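Local coordinates for L-serine ammonia-lyase (Rhizomucor miehei CAU432, PDB 5C3U), which belongs to the pyridoxal-phosphate-dependent enzymes and carries pyridoxal-5'-phosphate between a larger six-stranded mixed sheet and a smaller four-stranded parallel sheet, at residues N170-I175 / K198-I203; G78-L83 / G313-S318. All coordinates share one frame; numbering follows the deposited sequence.

Interaction 1 and interaction 2 lie on opposite sides of the chain's centre, their nearest atoms about 13 Å apart. Interaction 1 is largely buried yet peripheral, its centre about 18 Å from that of the chain; at the start of parallel strands 174-178 and 202-207 it combines two backbone hydrogen bonds with aliphatic packing. Interaction 2 is partly buried but nearer the middle, at about 10 Å between centres, and built on a polar side chain: Asn80 of helix 79-92 reaches the loop after strand 306-311, with pyridoxal-5'-phosphate beside it. They share no element, although strand 306-311 flanks strand 174-178. Along the chain, interaction 1 is nested within the loop closed by interaction 2.

Interaction 1: residues N170-I175 / K198-I203; sequences NPPAAI and KDVPVI
Pro171 and Val200 touch through CB and CG2, 3.8 Å apart, at the entrance to a beta-alpha-beta crossover in which strand 174-178, helix 183-194 and strand 202-207 follow one another and the two strands lie parallel in the larger sheet. Pro172 sits next to the same valine, the two side chains crossing at about a right angle. The Pro172 carbonyl O lies over both branches of Val200, 3.7 Å from CG2 and slightly farther from CG1. The side chain of Ala173 is directed away from the other segment, and here the backbone makes the contact: Ala173 O lies 3.2 Å from Pro201 CD and nearly as close to CG. Ala174 brings CB to 3.6 Å from Ile203 CD1, while its CA makes a CA-H...O contact with Pro201 O. On its far side Ala174 bonds through its backbone to Val308 of strand 306-311. Ile175 then settles the parallel register opposite Val202. Its N donates to Pro201 O over 3.1 Å, nearly in line with the carbonyl. Its side chain meets Val200 CG1 through both CG1 and CD1. With CG1 anti to the backbone N (chi1 173°), Val200 sets that methyl against Ile175 and the other, CG2, against Pro171. Leu192 of helix 183-194 touches both Ile175 and Val202, so the crossover helix packs on the sheet face carrying these two side chains. Ile175 O makes the next rung: Ile203 N donates to it at 2.8 Å. Val202 CA lies 3.3 Å from Ile175 O in a CA-H...O contact.

Interaction 2: residues G78-L83 / G313-S318; sequences GPNTVL and GGSDIS. With PLP (pyridoxal-5'-phosphate), chain B.
Asn80 and Ser315 make the direct hydrogen bond of this contact: Ser315 N donates to Asn80 OD1 over 2.8 Å, in the plane of the amide and on a lone pair (N-H...O angle 154°). The same oxygen accepts from a water 2.6 Å away, which also hydrogen-bonds Ser315 OG, so one carbonyl oxygen is gripped twice and the serine is tied to it through both backbone and hydroxyl. The other end of the amide turns to pyridoxal-5'-phosphate. Asn80 ND2 donates to its O3 over 3.1 Å, a bent bond (N-H...O angle 137°), and also bonds Glu279 OE2. That glutamate oxygen accepts from Asp316 N as well, a second-shell link between amide and loop.

Van der Waals contacts flank the polar centre. With CG beside the backbone N (chi1 -58°), Asn80 sets that amide carbon next to Gly314 CA, which lies 3.3 Å from Asn80 OD1. Leu83, one turn farther along the helix, puts CD1 3.4 Å from Ser315 CB, tighter than usual, and close to OG too. Pro79 CG meets Asp316 CB at 4.0 Å, while the carboxylate OD2 bonds Thr233 OG1.

Gly313 O lies 3.8 Å from the methyl carbon C2A of pyridoxal-5'-phosphate. The arrangement is consistent with fold type II pyridoxal-phosphate enzymes, where an asparagine at a helix start bonds O3, the oxygen on ring carbon C3.

Interaction 1: residues N170-I175 / K198-I203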
ATOM      1  N   ASN A 170     -22.473   8.290   0.645  1.00 40.67           N
ATOM      2  CA  ASN A 170     -23.055   6.950   0.781  1.00 41.46           C
ATOM      3  C   ASN A 170     -21.979   5.968   1.222  1.00 39.42           C
ATOM      4  O   ASN A 170     -21.091   5.657   0.432  1.00 39.04           O
ATOM      5  CB  ASN A 170     -23.638   6.437  -0.545  1.00 42.19           C
ATOM      6  CG  ASN A 170     -24.789   7.279  -1.056  1.00 47.55           C
ATOM      7  OD1 ASN A 170     -24.741   7.795  -2.175  1.00 51.27           O
ATOM      8  ND2 ASN A 170     -25.832   7.412  -0.251  1.00 48.77           N
ATOM      9  N   PRO A 171     -22.063   5.466   2.466  1.00 39.00           N
ATOM     10  CA  PRO A 171     -21.102   4.462   2.937  1.00 37.56           C
ATOM     11  C   PRO A 171     -21.125   3.197   2.078  1.00 36.55           C
ATOM     12  O   PRO A 171     -22.211   2.656   1.803  1.00 34.63           O
ATOM     13  CB  PRO A 171     -21.586   4.148   4.366  1.00 36.83           C
ATOM     14  CG  PRO A 171     -23.014   4.608   4.404  1.00 40.29           C
ATOM     15  CD  PRO A 171     -23.048   5.809   3.508  1.00 40.31           C
ATOM     16  N   PRO A 172     -19.941   2.710   1.657  1.00 33.94           N
ATOM     17  CA  PRO A 172     -19.978   1.507   0.842  1.00 32.20           C
ATOM     18  C   PRO A 172     -20.165   0.280   1.711  1.00 31.00           C
ATOM     19  O   PRO A 172     -20.013   0.360   2.931  1.00 32.94           O
ATOM     20  CB  PRO A 172     -18.605   1.490   0.169  1.00 32.11           C
ATOM     21  CG  PRO A 172     -17.710   2.212   1.108  1.00 30.98           C
ATOM     22  CD  PRO A 172     -18.567   3.222   1.844  1.00 33.17           C
ATOM     23  N   ALA A 173     -20.502  -0.836   1.073  1.00 30.33           N
ATOM     24  CA  ALA A 173     -20.653  -2.118   1.738  1.00 29.97           C
ATOM     25  C   ALA A 173     -19.317  -2.640   2.256  1.00 31.15           C
ATOM     26  O   ALA A 173     -19.277  -3.408   3.207  1.00 32.27           O
ATOM     27  CB  ALA A 173     -21.252  -3.124   0.775  1.00 33.15           C
ATOM     28  N   ALA A 174     -18.227  -2.259   1.602  1.00 29.14           N
ATOM     29  CA  ALA A 174     -16.894  -2.670   2.055  1.00 27.59           C
ATOM     30  C   ALA A 174     -15.825  -1.856   1.353  1.00 26.76           C
ATOM     31  O   ALA A 174     -16.043  -1.323   0.252  1.00 26.68           O
ATOM     32  CB  ALA A 174     -16.657  -4.147   1.779  1.00 28.70           C
ATOM     33  N   ILE A 175     -14.675  -1.770   2.013  1.00 26.13           N
ATOM     34  CA  ILE A 175     -13.450  -1.227   1.426  1.00 25.31           C
ATOM     35  C   ILE A 175     -12.413  -2.332   1.503  1.00 24.34           C
ATOM     36  O   ILE A 175     -12.200  -2.890   2.566  1.00 25.82           O
ATOM     37  CB  ILE A 175     -12.968   0.034   2.180  1.00 26.33           C
ATOM     38  CG1 ILE A 175     -14.019   1.143   2.025  1.00 27.27           C
ATOM     39  CG2 ILE A 175     -11.608   0.503   1.638  1.00 26.72           C
ATOM     40  CD1 ILE A 175     -13.752   2.376   2.863  1.00 30.22           C
ATOM     41  N   LYS A 198     -18.275   4.366  10.835  1.00 40.12           N
ATOM     42  CA  LYS A 198     -17.715   3.431  11.799  1.00 42.14           C
ATOM     43  C   LYS A 198     -18.153   1.994  11.564  1.00 40.35           C
ATOM     44  O   LYS A 198     -17.549   1.070  12.111  1.00 41.74           O
ATOM     45  CB  LYS A 198     -18.096   3.853  13.220  1.00 44.50           C
ATOM     46  CG  LYS A 198     -17.654   5.254  13.605  1.00 48.20           C
ATOM     47  CD  LYS A 198     -18.510   5.789  14.744  1.00 52.80           C
ATOM     48  CE  LYS A 198     -18.050   5.276  16.101  1.00 55.28           C
ATOM     49  NZ  LYS A 198     -17.157   6.257  16.779  1.00 58.18           N
ATOM     50  N   ASP A 199     -19.184   1.815  10.741  1.00 38.93           N
ATOM     51  CA  ASP A 199     -19.750   0.495  10.457  1.00 39.21           C
ATOM     52  C   ASP A 199     -19.305  -0.122   9.132  1.00 35.16           C
ATOM     53  O   ASP A 199     -19.614  -1.276   8.864  1.00 34.37           O
ATOM     54  CB  ASP A 199     -21.284   0.558  10.525  1.00 42.48           C
ATOM     55  CG  ASP A 199     -21.784   1.077  11.872  1.00 48.59           C
ATOM     56  OD1 ASP A 199     -21.293   0.596  12.914  1.00 49.89           O
ATOM     57  OD2 ASP A 199     -22.662   1.972  11.889  1.00 51.84           O
ATOM     58  N   VAL A 200     -18.570   0.643   8.321  1.00 32.79           N
ATOM     59  CA  VAL A 200     -18.044   0.160   7.033  1.00 30.14           C
ATOM     60  C   VAL A 200     -16.947  -0.888   7.279  1.00 30.51           C
ATOM     61  O   VAL A 200     -15.921  -0.575   7.887  1.00 30.89           O
ATOM     62  CB  VAL A 200     -17.520   1.340   6.174  1.00 29.74           C
ATOM     63  CG1 VAL A 200     -16.820   0.852   4.913  1.00 27.58           C
ATOM     64  CG2 VAL A 200     -18.649   2.293   5.810  1.00 30.49           C
ATOM     65  N   PRO A 201     -17.169  -2.145   6.845  1.00 30.07           N
ATOM     66  CA  PRO A 201     -16.154  -3.195   6.997  1.00 29.23           C
ATOM     67  C   PRO A 201     -14.950  -2.907   6.119  1.00 29.03           C
ATOM     68  O   PRO A 201     -15.108  -2.404   5.006  1.00 27.96           O
ATOM     69  CB  PRO A 201     -16.839  -4.465   6.462  1.00 29.82           C
ATOM     70  CG  PRO A 201     -18.280  -4.117   6.275  1.00 30.37           C
ATOM     71  CD  PRO A 201     -18.369  -2.628   6.141  1.00 32.17           C
ATOM     72  N   VAL A 202     -13.766  -3.197   6.635  1.00 28.06           N
ATOM     73  CA  VAL A 202     -12.559  -3.148   5.830  1.00 26.98           C
ATOM     74  C   VAL A 202     -12.109  -4.594   5.664  1.00 26.72           C
ATOM     75  O   VAL A 202     -11.962  -5.323   6.646  1.00 26.76           O
ATOM     76  CB  VAL A 202     -11.440  -2.291   6.480  1.00 26.60           C
ATOM     77  CG1 VAL A 202     -10.196  -2.300   5.609  1.00 25.68           C
ATOM     78  CG2 VAL A 202     -11.921  -0.866   6.719  1.00 27.64           C
ATOM     79  N   ILE A 203     -11.944  -5.027   4.415  1.00 24.94           N
ATOM     80  CA  ILE A 203     -11.397  -6.326   4.164  1.00 25.67           C
ATOM     81  C   ILE A 203      -9.902  -6.118   3.994  1.00 26.22           C
ATOM     82  O   ILE A 203      -9.452  -5.441   3.049  1.00 23.90           O
ATOM     83  CB  ILE A 203     -12.089  -7.002   2.962  1.00 27.62           C
ATOM     84  CG1 ILE A 203     -13.573  -7.130   3.297  1.00 30.69           C
ATOM     85  CG2 ILE A 203     -11.485  -8.377   2.698  1.00 26.67           C
ATOM     86  CD1 ILE A 203     -14.478  -7.052   2.100  1.00 36.92           C
TER

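Interaction 2: residues G78-L83 / G313-S318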
ATOM      1  N   GLY A  78      11.440  -0.550   1.495  1.00 24.11           N
ATOM      2  CA  GLY A  78      10.535  -1.065   0.458  1.00 22.21           C
ATOM      3  C   GLY A  78      10.518  -0.212  -0.794  1.00 23.34           C
ATOM      4  O   GLY A  78      10.838   0.979  -0.739  1.00 22.40           O
ATOM      5  N   PRO A  79      10.075  -0.793  -1.920  1.00 23.42           N
ATOM      6  CA  PRO A  79      10.287  -0.059  -3.184  1.00 22.46           C
ATOM      7  C   PRO A  79       9.453   1.220  -3.267  1.00 22.60           C
ATOM      8  O   PRO A  79       9.946   2.268  -3.734  1.00 23.69           O
ATOM      9  CB  PRO A  79       9.849  -1.066  -4.255  1.00 23.32           C
ATOM     10  CG  PRO A  79       9.015  -2.079  -3.536  1.00 22.61           C
ATOM     11  CD  PRO A  79       9.593  -2.169  -2.156  1.00 25.21           C
ATOM     12  N   ASN A  80       8.202   1.158  -2.835  1.00 21.51           N
ATOM     13  CA  ASN A  80       7.377   2.350  -2.995  1.00 21.86           C
ATOM     14  C   ASN A  80       7.662   3.400  -1.952  1.00 21.87           C
ATOM     15  O   ASN A  80       7.465   4.592  -2.210  1.00 22.11           O
ATOM     16  CB  ASN A  80       5.922   1.970  -3.085  1.00 21.00           C
ATOM     17  CG  ASN A  80       5.693   1.012  -4.236  1.00 22.83           C
ATOM     18  OD1 ASN A  80       6.092   1.318  -5.379  1.00 23.49           O
ATOM     19  ND2 ASN A  80       5.125  -0.156  -3.958  1.00 22.44           N
ATOM     20  N   THR A  81       8.131   2.958  -0.787  1.00 21.27           N
ATOM     21  CA  THR A  81       8.545   3.909   0.243  1.00 21.76           C
ATOM     22  C   THR A  81       9.753   4.709  -0.234  1.00 21.78           C
ATOM     23  O   THR A  81       9.740   5.942  -0.155  1.00 23.30           O
ATOM     24  CB  THR A  81       8.844   3.205   1.563  1.00 21.99           C
ATOM     25  OG1 THR A  81       7.751   2.321   1.828  1.00 24.99           O
ATOM     26  CG2 THR A  81       8.964   4.240   2.710  1.00 21.27           C
ATOM     27  N   VAL A  82      10.768   4.030  -0.774  1.00 20.65           N
ATOM     28  CA  VAL A  82      11.976   4.753  -1.171  1.00 21.70           C
ATOM     29  C   VAL A  82      11.653   5.694  -2.308  1.00 21.21           C
ATOM     30  O   VAL A  82      12.167   6.801  -2.338  1.00 22.80           O
ATOM     31  CB  VAL A  82      13.227   3.873  -1.469  1.00 21.72           C
ATOM     32  CG1 VAL A  82      13.605   3.078  -0.212  1.00 21.89           C
ATOM     33  CG2 VAL A  82      13.049   2.952  -2.688  1.00 21.71           C
ATOM     34  N   LEU A  83      10.756   5.288  -3.205  1.00 21.04           N
ATOM     35  CA  LEU A  83      10.390   6.192  -4.320  1.00 19.07           C
ATOM     36  C   LEU A  83       9.679   7.464  -3.816  1.00 20.62           C
ATOM     37  O   LEU A  83       9.904   8.569  -4.341  1.00 20.29           O
ATOM     38  CB  LEU A  83       9.543   5.452  -5.359  1.00 19.98           C
ATOM     39  CG  LEU A  83      10.363   4.449  -6.174  1.00 20.85           C
ATOM     40  CD1 LEU A  83       9.433   3.453  -6.866  1.00 23.69           C
ATOM     41  CD2 LEU A  83      11.182   5.213  -7.213  1.00 20.31           C
ATOM     42  N   GLY A 313      -1.254   0.704  -6.473  1.00 22.61           N
ATOM     43  CA  GLY A 313      -0.334   1.100  -7.529  1.00 22.10           C
ATOM     44  C   GLY A 313       0.962   0.338  -7.344  1.00 24.71           C
ATOM     45  O   GLY A 313       0.964  -0.911  -7.284  1.00 25.03           O
ATOM     46  N   GLY A 314       2.055   1.079  -7.235  1.00 24.49           N
ATOM     47  CA  GLY A 314       3.363   0.486  -6.981  1.00 24.62           C
ATOM     48  C   GLY A 314       4.262   0.392  -8.205  1.00 24.96           C
ATOM     49  O   GLY A 314       3.793   0.219  -9.330  1.00 24.61           O
ATOM     50  N   SER A 315       5.565   0.466  -7.975  1.00 24.27           N
ATOM     51  CA  SER A 315       6.525   0.476  -9.090  1.00 24.60           C
ATOM     52  C   SER A 315       7.299  -0.825  -9.234  1.00 25.16           C
ATOM     53  O   SER A 315       8.099  -0.921 -10.154  1.00 25.29           O
ATOM     54  CB  SER A 315       7.515   1.649  -8.973  1.00 26.90           C
ATOM     55  OG  SER A 315       6.842   2.914  -9.010  1.00 28.33           O
ATOM     56  N   ASP A 316       7.078  -1.800  -8.346  1.00 23.58           N
ATOM     57  CA  ASP A 316       7.779  -3.084  -8.440  1.00 27.80           C
ATOM     58  C   ASP A 316       7.001  -4.002  -9.372  1.00 26.65           C
ATOM     59  O   ASP A 316       6.471  -5.028  -8.965  1.00 27.27           O
ATOM     60  CB  ASP A 316       7.967  -3.750  -7.063  1.00 29.80           C
ATOM     61  CG  ASP A 316       9.023  -4.863  -7.091  1.00 35.06           C
ATOM     62  OD1 ASP A 316       9.871  -4.856  -8.021  1.00 36.86           O
ATOM     63  OD2 ASP A 316       8.999  -5.749  -6.194  1.00 35.68           O
ATOM     64  N   ILE A 317       6.916  -3.599 -10.631  1.00 25.75           N
ATOM     65  CA  ILE A 317       6.137  -4.311 -11.632  1.00 25.05           C
ATOM     66  C   ILE A 317       6.737  -3.860 -12.961  1.00 27.12           C
ATOM     67  O   ILE A 317       7.313  -2.782 -13.033  1.00 27.81           O
ATOM     68  CB  ILE A 317       4.611  -4.001 -11.536  1.00 25.24           C
ATOM     69  CG1 ILE A 317       3.796  -4.893 -12.488  1.00 26.68           C
ATOM     70  CG2 ILE A 317       4.296  -2.534 -11.801  1.00 28.60           C
ATOM     71  CD1 ILE A 317       3.710  -6.337 -12.039  1.00 25.86           C
ATOM     72  N   SER A 318       6.627  -4.709 -13.983  1.00 26.67           N
ATOM     73  CA  SER A 318       7.260  -4.466 -15.284  1.00 27.02           C
ATOM     74  C   SER A 318       6.721  -5.505 -16.259  1.00 27.45           C
ATOM     75  O   SER A 318       6.040  -6.453 -15.859  1.00 24.91           O
ATOM     76  CB  SER A 318       8.791  -4.579 -15.177  1.00 28.48           C
ATOM     77  OG  SER A 318       9.220  -5.918 -14.952  1.00 28.08           O
TER
HETATM   78  N1  PLP B 401       0.298  -1.748  -1.703  1.00 26.72           N
HETATM   79  C2  PLP B 401       1.349  -1.031  -2.138  1.00 26.55           C
HETATM   80  C2A PLP B 401       1.708  -0.947  -3.602  1.00 26.39           C
HETATM   81  C3  PLP B 401       2.179  -0.324  -1.161  1.00 26.84           C
HETATM   82  O3  PLP B 401       3.254   0.418  -1.573  1.00 28.00           O
HETATM   83  C4  PLP B 401       1.777  -0.423   0.259  1.00 27.32           C
HETATM   84  C4A PLP B 401       2.554   0.294   1.282  1.00 27.96           C
HETATM   85  C5  PLP B 401       0.596  -1.246   0.627  1.00 28.88           C
HETATM   86  C6  PLP B 401      -0.095  -1.871  -0.415  1.00 27.81           C
HETATM   87  C5A PLP B 401       0.128  -1.406   2.075  1.00 29.08           C
HETATM   88  O4P PLP B 401       1.226  -1.140   2.939  1.00 29.63           O
HETATM   89  P   PLP B 401       1.215  -0.995   4.553  1.00 24.57           P
HETATM   90  O1P PLP B 401       0.893   0.419   4.890  1.00 26.22           O
HETATM   91  O2P PLP B 401       0.242  -2.032   5.142  1.00 25.29           O
HETATM   92  O3P PLP B 401       2.631  -1.373   4.811  1.00 26.21           O
HETATM   93  O   HOH W   1       5.614   3.514  -6.752  1.00 24.90           O